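Local coordinates for protein aspartate aminotransferase, mitochondrial (Trypanosoma brucei brucei, PDB 4W5K) that probably catalyses the pyridoxal phosphate-dependent transfer of an amino group from aspartate to 2-oxoglutarate, working as a homodimer, at residues V175-H180 with P206-A211; P124-P129 with H180-V185. The protein carries 1 engineered substitution. All blocks are in the same frame, centred on the assembly; numbering follows the deposited sequence.

Interactions 1 and 2 build adjoining walls of one pyridoxal-phosphate pocket, their centres about 10 Å apart. Interaction 1 supplies the carboxylate facing the pyridine nitrogen and a small side chain against one face of the ring; interaction 2 supplies the aromatic ring over the opposite face and the amide that binds the cofactor's phenolic oxygen. His180 belongs to both, and the segments alternate, so the two contacts cross along the chain. His176 of interaction 1 makes the junction: its CE1 lies 3.2 Å from Asn181 O, and its NE2 lies 3.9 Å from Pro124 CG. Tyr62 of the second subunit also hydrogen-bonds to the cofactor, so the site is completed across the dimer.

Interaction 1 of 2, residues V175-H180 with P206-A211; sequences VHACAH and PFVDMA. With PLP (pyridoxal-5'-phosphate), chain C.
The backbone oxygen of Asp209 takes two hydrogen bonds, from Ala177 N and a water, and a weaker C-H contact from His176 CA. The bond from Ala177 N to Asp209 O is 2.9 Å long and nearly straight at 164°, although the donor stands above the carbonyl plane; the water lies 2.8 Å from Asp209 O. The same water accepts from Ala211 N and is also hydrogen-bonded to Cys178 O, so it links the backbones of the two segments. Behind this point the register is that of parallel strands: Val175 uses both its backbone groups, its N bonding to Phe207 O at 3.0 Å and its O receiving Asp209 N almost along the C=O axis. On one face of the sheet the branched side chains Val175 and Val208 cross obliquely, and Ala177, small enough to fit close to the strand, sets its CB 3.7 Å from Met210 CG. Helix 225-230 packs against this apolar side.

Asp209 and His176 point from the other face toward the cofactor. CG of Asp209 is anti to the backbone N (chi1 -178°), which carries the carboxylate out to the pyridine ring, with OD2 only 2.6 Å from PLP N1. His131 NE2 bonds to the same OD2 and so positions it; a negative charge here would favour a protonated pyridine nitrogen. His176 brings ND1 and CE1 near the C2A methyl of PLP, while CD2 of His180 sits over the centre of the His176 ring, 3.4 Å above its plane. Ala211, just after strand 205-210, places CB 3.7 Å from PLP C2, its short side chain allowing close approach. An aspartate from the end of a parallel strand meeting the pyridine nitrogen of PLP is the arrangement found in fold type I enzymes.

Interaction 2 of 2, residues P124-P129 with H180-V185; sequences PDVGYP and HNPTGV. With PLP (pyridoxal-5'-phosphate), chain C.
This contact forms part of the cofactor pocket, where the Asn-Pro-Thr-Gly motif of class I aminotransferases, residues 181-184, meets the loop carrying the aromatic residue that lies over the pyridine ring. Tyr128 extends from the backbone with CG anti to N (chi1 180°) and spreads one face of its ring over PLP, the OH end coming closest, 3.3 Å from PLP C5. A broad flat residue suits this place because it can cover the cofactor ring. Asn181, extended in the same way, directs ND2 to the phenolic oxygen, donating to PLP O3 at 2.8 Å with an N-H...O angle of 158°. This bond would stabilise negative charge on O3. On its way ND2 passes 3.6 Å from Tyr128 CD1, the amide plane turned 61° from the phenol ring.

The cis peptide before Pro182 turns the chain sharply after Asn181 and brings Pro182 CD 3.4 Å from Gly127 O. Beyond it Val126 crosses obliquely over two neighbours, its CG1 reaching Thr183 CG2 at 3.5 Å and also touching Pro182 CG. The His180 ring presents its edge to the 124-129 loop: Val126 O lies near the ring plane by CE1 and NE2, and Pro124 CG comes in plane beside NE2. ND1, next to CE1 on the ring, shares a hydrogen bond of 2.8 Å with Thr183 OG1, which fixes the ring's rotation. Thr183 OG1 also accepts from Val185 N, closing an ST turn, while Gly184 N bonds back to His180 O and tightens the bend. Both loops follow parallel strands, strand 120-124 leading on to helix 129-137 and strand 172-176 to helix 189-201, with Tyr148 of strand 141-149 and Tyr349 of strand 347-349 packed against Val126 and Thr183.

Interaction 1 of 2, residues V175-H180 with P206-A211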
ATOM      1  N   VAL A 175      13.408  18.509  -3.112  1.00 15.55           N
ATOM      2  CA  VAL A 175      12.914  19.806  -2.609  1.00 15.44           C
ATOM      3  C   VAL A 175      11.464  19.657  -2.160  1.00 18.15           C
ATOM      4  O   VAL A 175      10.704  18.905  -2.773  1.00 18.28           O
ATOM      5  CB  VAL A 175      13.013  20.937  -3.671  1.00 17.96           C
ATOM      6  CG1 VAL A 175      14.482  21.213  -4.068  1.00 18.62           C
ATOM      7  CG2 VAL A 175      12.137  20.642  -4.906  1.00 19.04           C
ATOM      8  N   HIS A 176      11.084  20.379  -1.106  1.00 17.73           N
ATOM      9  CA  HIS A 176       9.675  20.384  -0.663  1.00 15.53           C
ATOM     10  C   HIS A 176       8.950  21.497  -1.445  1.00 18.66           C
ATOM     11  O   HIS A 176       9.437  22.621  -1.482  1.00 20.53           O
ATOM     12  CB  HIS A 176       9.551  20.662   0.841  1.00 19.28           C
ATOM     13  CG  HIS A 176      10.233  19.660   1.728  1.00 18.98           C
ATOM     14  ND1 HIS A 176       9.672  19.236   2.919  1.00 19.41           N
ATOM     15  CD2 HIS A 176      11.427  19.025   1.622  1.00 18.76           C
ATOM     16  CE1 HIS A 176      10.493  18.380   3.505  1.00 19.79           C
ATOM     17  NE2 HIS A 176      11.565  18.233   2.740  1.00 19.29           N
ATOM     18  N   ALA A 177       7.801  21.211  -2.054  1.00 16.16           N
ATOM     19  CA  ALA A 177       7.123  22.206  -2.900  1.00 14.26           C
ATOM     20  C   ALA A 177       6.652  23.429  -2.109  1.00 15.80           C
ATOM     21  O   ALA A 177       6.688  24.551  -2.613  1.00 18.41           O
ATOM     22  CB  ALA A 177       5.940  21.576  -3.616  1.00 19.81           C
ATOM     23  N   CYS A 178       6.191  23.173  -0.894  1.00 16.56           N
ATOM     24  CA  CYS A 178       5.663  24.191   0.034  1.00 19.03           C
ATOM     25  C   CYS A 178       5.346  23.521   1.347  1.00 19.67           C
ATOM     26  O   CYS A 178       5.301  22.281   1.428  1.00 17.40           O
ATOM     27  CB  CYS A 178       4.417  24.906  -0.506  1.00 19.05           C
ATOM     28  SG  CYS A 178       3.082  23.844  -1.084  1.00 21.00           S
ATOM     29  N   ALA A 179       5.123  24.341   2.370  1.00 17.63           N
ATOM     30  CA  ALA A 179       4.988  23.869   3.745  1.00 16.48           C
ATOM     31  C   ALA A 179       6.077  22.847   4.093  1.00 18.70           C
ATOM     32  O   ALA A 179       5.801  21.696   4.466  1.00 17.34           O
ATOM     33  CB  ALA A 179       3.558  23.298   4.003  1.00 16.09           C
ATOM     34  N   HIS A 180       7.326  23.292   3.976  1.00 17.60           N
ATOM     35  CA  HIS A 180       8.445  22.467   4.375  1.00 18.56           C
ATOM     36  C   HIS A 180       8.201  21.808   5.742  1.00 18.50           C
ATOM     37  O   HIS A 180       7.802  22.470   6.705  1.00 20.74           O
ATOM     38  CB  HIS A 180       9.721  23.307   4.402  1.00 18.66           C
ATOM     39  CG  HIS A 180      10.941  22.530   4.788  1.00 20.58           C
ATOM     40  ND1 HIS A 180      11.394  22.451   6.089  1.00 22.42           N
ATOM     41  CD2 HIS A 180      11.800  21.791   4.044  1.00 18.49           C
ATOM     42  CE1 HIS A 180      12.480  21.697   6.128  1.00 22.81           C
ATOM     43  NE2 HIS A 180      12.747  21.284   4.902  1.00 22.09           N
ATOM     44  N   PRO A 206      15.516  17.299 -10.489  1.00 21.12           N
ATOM     45  CA  PRO A 206      14.687  17.696  -9.345  1.00 19.08           C
ATOM     46  C   PRO A 206      13.673  16.630  -8.967  1.00 19.93           C
ATOM     47  O   PRO A 206      12.996  16.115  -9.857  1.00 20.20           O
ATOM     48  CB  PRO A 206      13.967  18.943  -9.844  1.00 20.54           C
ATOM     49  CG  PRO A 206      13.931  18.771 -11.334  1.00 19.41           C
ATOM     50  CD  PRO A 206      15.199  18.080 -11.702  1.00 20.54           C
ATOM     51  N   PHE A 207      13.603  16.320  -7.672  1.00 17.02           N
ATOM     52  CA  PHE A 207      12.610  15.376  -7.107  1.00 18.63           C
ATOM     53  C   PHE A 207      11.775  16.208  -6.138  1.00 19.01           C
ATOM     54  O   PHE A 207      12.220  16.535  -5.040  1.00 18.97           O
ATOM     55  CB  PHE A 207      13.330  14.221  -6.401  1.00 19.32           C
ATOM     56  CG  PHE A 207      12.503  12.964  -6.207  1.00 18.06           C
ATOM     57  CD1 PHE A 207      11.169  13.016  -5.844  1.00 19.39           C
ATOM     58  CD2 PHE A 207      13.108  11.717  -6.412  1.00 21.17           C
ATOM     59  CE1 PHE A 207      10.421  11.832  -5.660  1.00 18.42           C
ATOM     60  CE2 PHE A 207      12.379  10.505  -6.229  1.00 20.02           C
ATOM     61  CZ  PHE A 207      11.027  10.567  -5.857  1.00 20.32           C
ATOM     62  N   VAL A 208      10.581  16.574  -6.573  1.00 15.63           N
ATOM     63  CA  VAL A 208       9.685  17.451  -5.790  1.00 16.76           C
ATOM     64  C   VAL A 208       8.788  16.625  -4.884  1.00 19.90           C
ATOM     65  O   VAL A 208       8.036  15.773  -5.356  1.00 20.27           O
ATOM     66  CB  VAL A 208       8.827  18.294  -6.704  1.00 16.51           C
ATOM     67  CG1 VAL A 208       7.808  19.155  -5.864  1.00 18.11           C
ATOM     68  CG2 VAL A 208       9.697  19.197  -7.528  1.00 17.31           C
ATOM     69  N   ASP A 209       8.898  16.843  -3.581  1.00 14.88           N
ATOM     70  CA  ASP A 209       7.945  16.278  -2.626  1.00 16.64           C
ATOM     71  C   ASP A 209       6.861  17.337  -2.417  1.00 18.35           C
ATOM     72  O   ASP A 209       7.103  18.382  -1.804  1.00 17.49           O
ATOM     73  CB  ASP A 209       8.650  15.899  -1.307  1.00 18.33           C
ATOM     74  CG  ASP A 209       7.701  15.252  -0.288  1.00 24.37           C
ATOM     75  OD1 ASP A 209       6.471  15.327  -0.476  1.00 24.09           O
ATOM     76  OD2 ASP A 209       8.187  14.669   0.708  1.00 25.79           O
ATOM     77  N   MET A 210       5.687  17.094  -2.997  1.00 14.55           N
ATOM     78  CA  MET A 210       4.561  18.034  -2.894  1.00 16.06           C
ATOM     79  C   MET A 210       3.458  17.406  -2.054  1.00 15.98           C
ATOM     80  O   MET A 210       2.520  16.789  -2.588  1.00 15.84           O
ATOM     81  CB  MET A 210       4.008  18.406  -4.279  1.00 15.48           C
ATOM     82  CG  MET A 210       2.929  19.519  -4.181  1.00 20.81           C
ATOM     83  SD  MET A 210       2.472  20.244  -5.760  1.00 22.39           S
ATOM     84  CE  MET A 210       1.663  18.855  -6.536  1.00 26.22           C
ATOM     85  N   ALA A 211       3.592  17.548  -0.741  1.00 16.44           N
ATOM     86  CA  ALA A 211       2.667  16.879   0.180  1.00 18.42           C
ATOM     87  C   ALA A 211       1.501  17.770   0.581  1.00 16.69           C
ATOM     88  O   ALA A 211       0.562  17.270   1.183  1.00 17.90           O
ATOM     89  CB  ALA A 211       3.433  16.399   1.458  1.00 16.23           C
TER
HETATM   90  N1  PLP C 500       6.455  14.124   2.572  0.88 19.62           N
HETATM   91  C2  PLP C 500       6.224  15.118   3.493  0.88 20.42           C
HETATM   92  C2A PLP C 500       7.051  16.361   3.414  0.88 15.88           C
HETATM   93  C3  PLP C 500       5.243  14.965   4.473  0.88 18.73           C
HETATM   94  O3  PLP C 500       5.009  15.933   5.412  0.88 22.99           O
HETATM   95  C4  PLP C 500       4.489  13.800   4.515  0.88 23.74           C
HETATM   96  C4A PLP C 500       3.294  13.762   5.427  0.88 32.47           C
HETATM   97  O4A PLP C 500       3.476  13.591   6.636  0.88 36.77           O
HETATM   98  C5  PLP C 500       4.720  12.792   3.580  0.88 25.13           C
HETATM   99  C6  PLP C 500       5.696  12.969   2.599  0.88 24.08           C
HETATM  100  C5A PLP C 500       3.927  11.494   3.622  0.88 25.39           C
HETATM  101  O4P PLP C 500       2.635  11.683   3.114  0.88 19.87           O
HETATM  102  P   PLP C 500       1.649  10.496   2.911  0.88 15.20           P
HETATM  103  O1P PLP C 500       0.811  10.290   4.137  0.88 19.75           O
HETATM  104  O2P PLP C 500       2.419   9.241   2.582  0.88 13.41           O
HETATM  105  O3P PLP C 500       0.788  10.916   1.743  0.88 20.06           O
HETATM  106  O   HOH W   1       5.698  19.281   0.479  1.00 18.47           O

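Interaction 2 of 2, residues P124-P129 with H180-V185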
ATOM      1  N   PRO A 124      17.226  18.908   2.023  1.00 18.01           N
ATOM      2  CA  PRO A 124      17.550  20.039   2.909  1.00 22.48           C
ATOM      3  C   PRO A 124      18.162  19.548   4.226  1.00 19.41           C
ATOM      4  O   PRO A 124      17.792  18.459   4.713  1.00 21.66           O
ATOM      5  CB  PRO A 124      16.179  20.725   3.144  1.00 19.95           C
ATOM      6  CG  PRO A 124      15.147  19.660   2.837  1.00 20.76           C
ATOM      7  CD  PRO A 124      15.779  18.751   1.776  1.00 20.41           C
ATOM      8  N   ASP A 125      19.070  20.342   4.785  1.00 21.28           N
ATOM      9  CA  ASP A 125      19.820  19.953   5.984  1.00 24.61           C
ATOM     10  C   ASP A 125      18.889  19.599   7.145  1.00 27.28           C
ATOM     11  O   ASP A 125      19.162  18.672   7.907  1.00 27.65           O
ATOM     12  CB  ASP A 125      20.828  21.052   6.387  1.00 23.60           C
ATOM     13  CG  ASP A 125      20.199  22.442   6.551  1.00 25.82           C
ATOM     14  OD1 ASP A 125      18.966  22.603   6.506  1.00 26.93           O
ATOM     15  OD2 ASP A 125      20.983  23.381   6.746  1.00 27.74           O
ATOM     16  N   VAL A 126      17.782  20.321   7.257  1.00 20.48           N
ATOM     17  CA  VAL A 126      16.692  19.939   8.148  1.00 20.56           C
ATOM     18  C   VAL A 126      15.538  19.499   7.278  1.00 23.10           C
ATOM     19  O   VAL A 126      15.018  20.277   6.474  1.00 23.35           O
ATOM     20  CB  VAL A 126      16.237  21.102   9.066  1.00 23.07           C
ATOM     21  CG1 VAL A 126      15.073  20.643   9.956  1.00 21.98           C
ATOM     22  CG2 VAL A 126      17.388  21.598   9.897  1.00 25.22           C
ATOM     23  N   GLY A 127      15.164  18.235   7.401  1.00 22.21           N
ATOM     24  CA  GLY A 127      14.172  17.686   6.509  1.00 23.76           C
ATOM     25  C   GLY A 127      13.242  16.683   7.156  1.00 21.90           C
ATOM     26  O   GLY A 127      13.206  16.493   8.380  1.00 20.87           O
ATOM     27  N   TYR A 128      12.481  16.026   6.297  1.00 20.64           N
ATOM     28  CA  TYR A 128      11.484  15.078   6.709  1.00 19.85           C
ATOM     29  C   TYR A 128      12.152  13.749   7.093  1.00 22.21           C
ATOM     30  O   TYR A 128      12.864  13.150   6.281  1.00 20.21           O
ATOM     31  CB  TYR A 128      10.502  14.918   5.550  1.00 23.15           C
ATOM     32  CG  TYR A 128       9.372  13.971   5.757  1.00 24.17           C
ATOM     33  CD1 TYR A 128       8.395  14.219   6.710  1.00 27.90           C
ATOM     34  CD2 TYR A 128       9.246  12.851   4.938  1.00 27.26           C
ATOM     35  CE1 TYR A 128       7.316  13.325   6.877  1.00 29.37           C
ATOM     36  CE2 TYR A 128       8.192  11.974   5.087  1.00 25.97           C
ATOM     37  CZ  TYR A 128       7.231  12.222   6.054  1.00 26.25           C
ATOM     38  OH  TYR A 128       6.179  11.346   6.188  1.00 27.47           O
ATOM     39  N   PRO A 129      11.987  13.331   8.354  1.00 24.40           N
ATOM     40  CA  PRO A 129      12.715  12.195   8.921  1.00 27.29           C
ATOM     41  C   PRO A 129      12.658  10.937   8.054  1.00 22.03           C
ATOM     42  O   PRO A 129      13.680  10.281   7.897  1.00 25.34           O
ATOM     43  CB  PRO A 129      12.009  11.975  10.261  1.00 31.33           C
ATOM     44  CG  PRO A 129      11.582  13.378  10.655  1.00 29.03           C
ATOM     45  CD  PRO A 129      11.159  14.020   9.365  1.00 25.71           C
ATOM     46  N   HIS A 180       7.326  23.292   3.976  1.00 17.60           N
ATOM     47  CA  HIS A 180       8.445  22.467   4.375  1.00 18.56           C
ATOM     48  C   HIS A 180       8.201  21.808   5.742  1.00 18.50           C
ATOM     49  O   HIS A 180       7.802  22.470   6.705  1.00 20.74           O
ATOM     50  CB  HIS A 180       9.721  23.307   4.402  1.00 18.66           C
ATOM     51  CG  HIS A 180      10.941  22.530   4.788  1.00 20.58           C
ATOM     52  ND1 HIS A 180      11.394  22.451   6.089  1.00 22.42           N
ATOM     53  CD2 HIS A 180      11.800  21.791   4.044  1.00 18.49           C
ATOM     54  CE1 HIS A 180      12.480  21.697   6.128  1.00 22.81           C
ATOM     55  NE2 HIS A 180      12.747  21.284   4.902  1.00 22.09           N
ATOM     56  N   ASN A 181       8.391  20.492   5.792  1.00 17.94           N
ATOM     57  CA  ASN A 181       8.227  19.713   7.017  1.00 20.50           C
ATOM     58  C   ASN A 181       9.641  19.276   7.406  1.00 21.45           C
ATOM     59  O   ASN A 181      10.299  18.527   6.664  1.00 25.43           O
ATOM     60  CB  ASN A 181       7.262  18.526   6.755  1.00 23.58           C
ATOM     61  CG  ASN A 181       7.015  17.643   7.980  1.00 24.31           C
ATOM     62  OD1 ASN A 181       7.664  17.761   9.017  1.00 23.28           O
ATOM     63  ND2 ASN A 181       6.082  16.720   7.838  1.00 29.92           N
ATOM     64  N   PRO A 182      10.111  19.661   8.597  1.00 21.24           N
ATOM     65  CA  PRO A 182       9.410  20.098   9.805  1.00 20.97           C
ATOM     66  C   PRO A 182       9.457  21.591  10.157  1.00 22.21           C
ATOM     67  O   PRO A 182       8.917  21.944  11.207  1.00 22.74           O
ATOM     68  CB  PRO A 182      10.147  19.310  10.885  1.00 20.83           C
ATOM     69  CG  PRO A 182      11.600  19.400  10.421  1.00 23.48           C
ATOM     70  CD  PRO A 182      11.529  19.369   8.888  1.00 24.91           C
ATOM     71  N   THR A 183      10.072  22.446   9.340  1.00 21.84           N
ATOM     72  CA  THR A 183      10.366  23.808   9.807  1.00 21.36           C
ATOM     73  C   THR A 183       9.300  24.836   9.443  1.00 22.46           C
ATOM     74  O   THR A 183       9.178  25.857  10.122  1.00 21.58           O
ATOM     75  CB  THR A 183      11.699  24.321   9.241  1.00 22.00           C
ATOM     76  OG1 THR A 183      11.525  24.616   7.850  1.00 22.25           O
ATOM     77  CG2 THR A 183      12.795  23.271   9.421  1.00 24.17           C
ATOM     78  N   GLY A 184       8.524  24.568   8.393  1.00 19.68           N
ATOM     79  CA  GLY A 184       7.594  25.567   7.886  1.00 17.96           C
ATOM     80  C   GLY A 184       8.276  26.639   7.034  1.00 20.42           C
ATOM     81  O   GLY A 184       7.619  27.525   6.490  1.00 18.69           O
ATOM     82  N   VAL A 185       9.603  26.566   6.900  1.00 18.15           N
ATOM     83  CA  VAL A 185      10.343  27.597   6.156  1.00 19.00           C
ATOM     84  C   VAL A 185      10.286  27.331   4.647  1.00 22.88           C
ATOM     85  O   VAL A 185      10.775  26.287   4.198  1.00 19.57           O
ATOM     86  CB  VAL A 185      11.809  27.634   6.618  1.00 22.60           C
ATOM     87  CG1 VAL A 185      12.689  28.540   5.694  1.00 21.14           C
ATOM     88  CG2 VAL A 185      11.863  28.069   8.077  1.00 20.05           C
TER
HETATM   89  N1  PLP C 500       6.455  14.124   2.572  0.88 19.62           N
HETATM   90  C2  PLP C 500       6.224  15.118   3.493  0.88 20.42           C
HETATM   91  C2A PLP C 500       7.051  16.361   3.414  0.88 15.88           C
HETATM   92  C3  PLP C 500       5.243  14.965   4.473  0.88 18.73           C
HETATM   93  O3  PLP C 500       5.009  15.933   5.412  0.88 22.99           O
HETATM   94  C4  PLP C 500       4.489  13.800   4.515  0.88 23.74           C
HETATM   95  C4A PLP C 500       3.294  13.762   5.427  0.88 32.47           C
HETATM   96  O4A PLP C 500       3.476  13.591   6.636  0.88 36.77           O
HETATM   97  C5  PLP C 500       4.720  12.792   3.580  0.88 25.13           C
HETATM   98  C6  PLP C 500       5.696  12.969   2.599  0.88 24.08           C
HETATM   99  C5A PLP C 500       3.927  11.494   3.622  0.88 25.39           C
HETATM  100  O4P PLP C 500       2.635  11.683   3.114  0.88 19.87           O
HETATM  101  P   PLP C 500       1.649  10.496   2.911  0.88 15.20           P
HETATM  102  O1P PLP C 500       0.811  10.290   4.137  0.88 19.75           O
HETATM  103  O2P PLP C 500       2.419   9.241   2.582  0.88 13.41           O
HETATM  104  O3P PLP C 500       0.788  10.916   1.743  0.88 20.06           O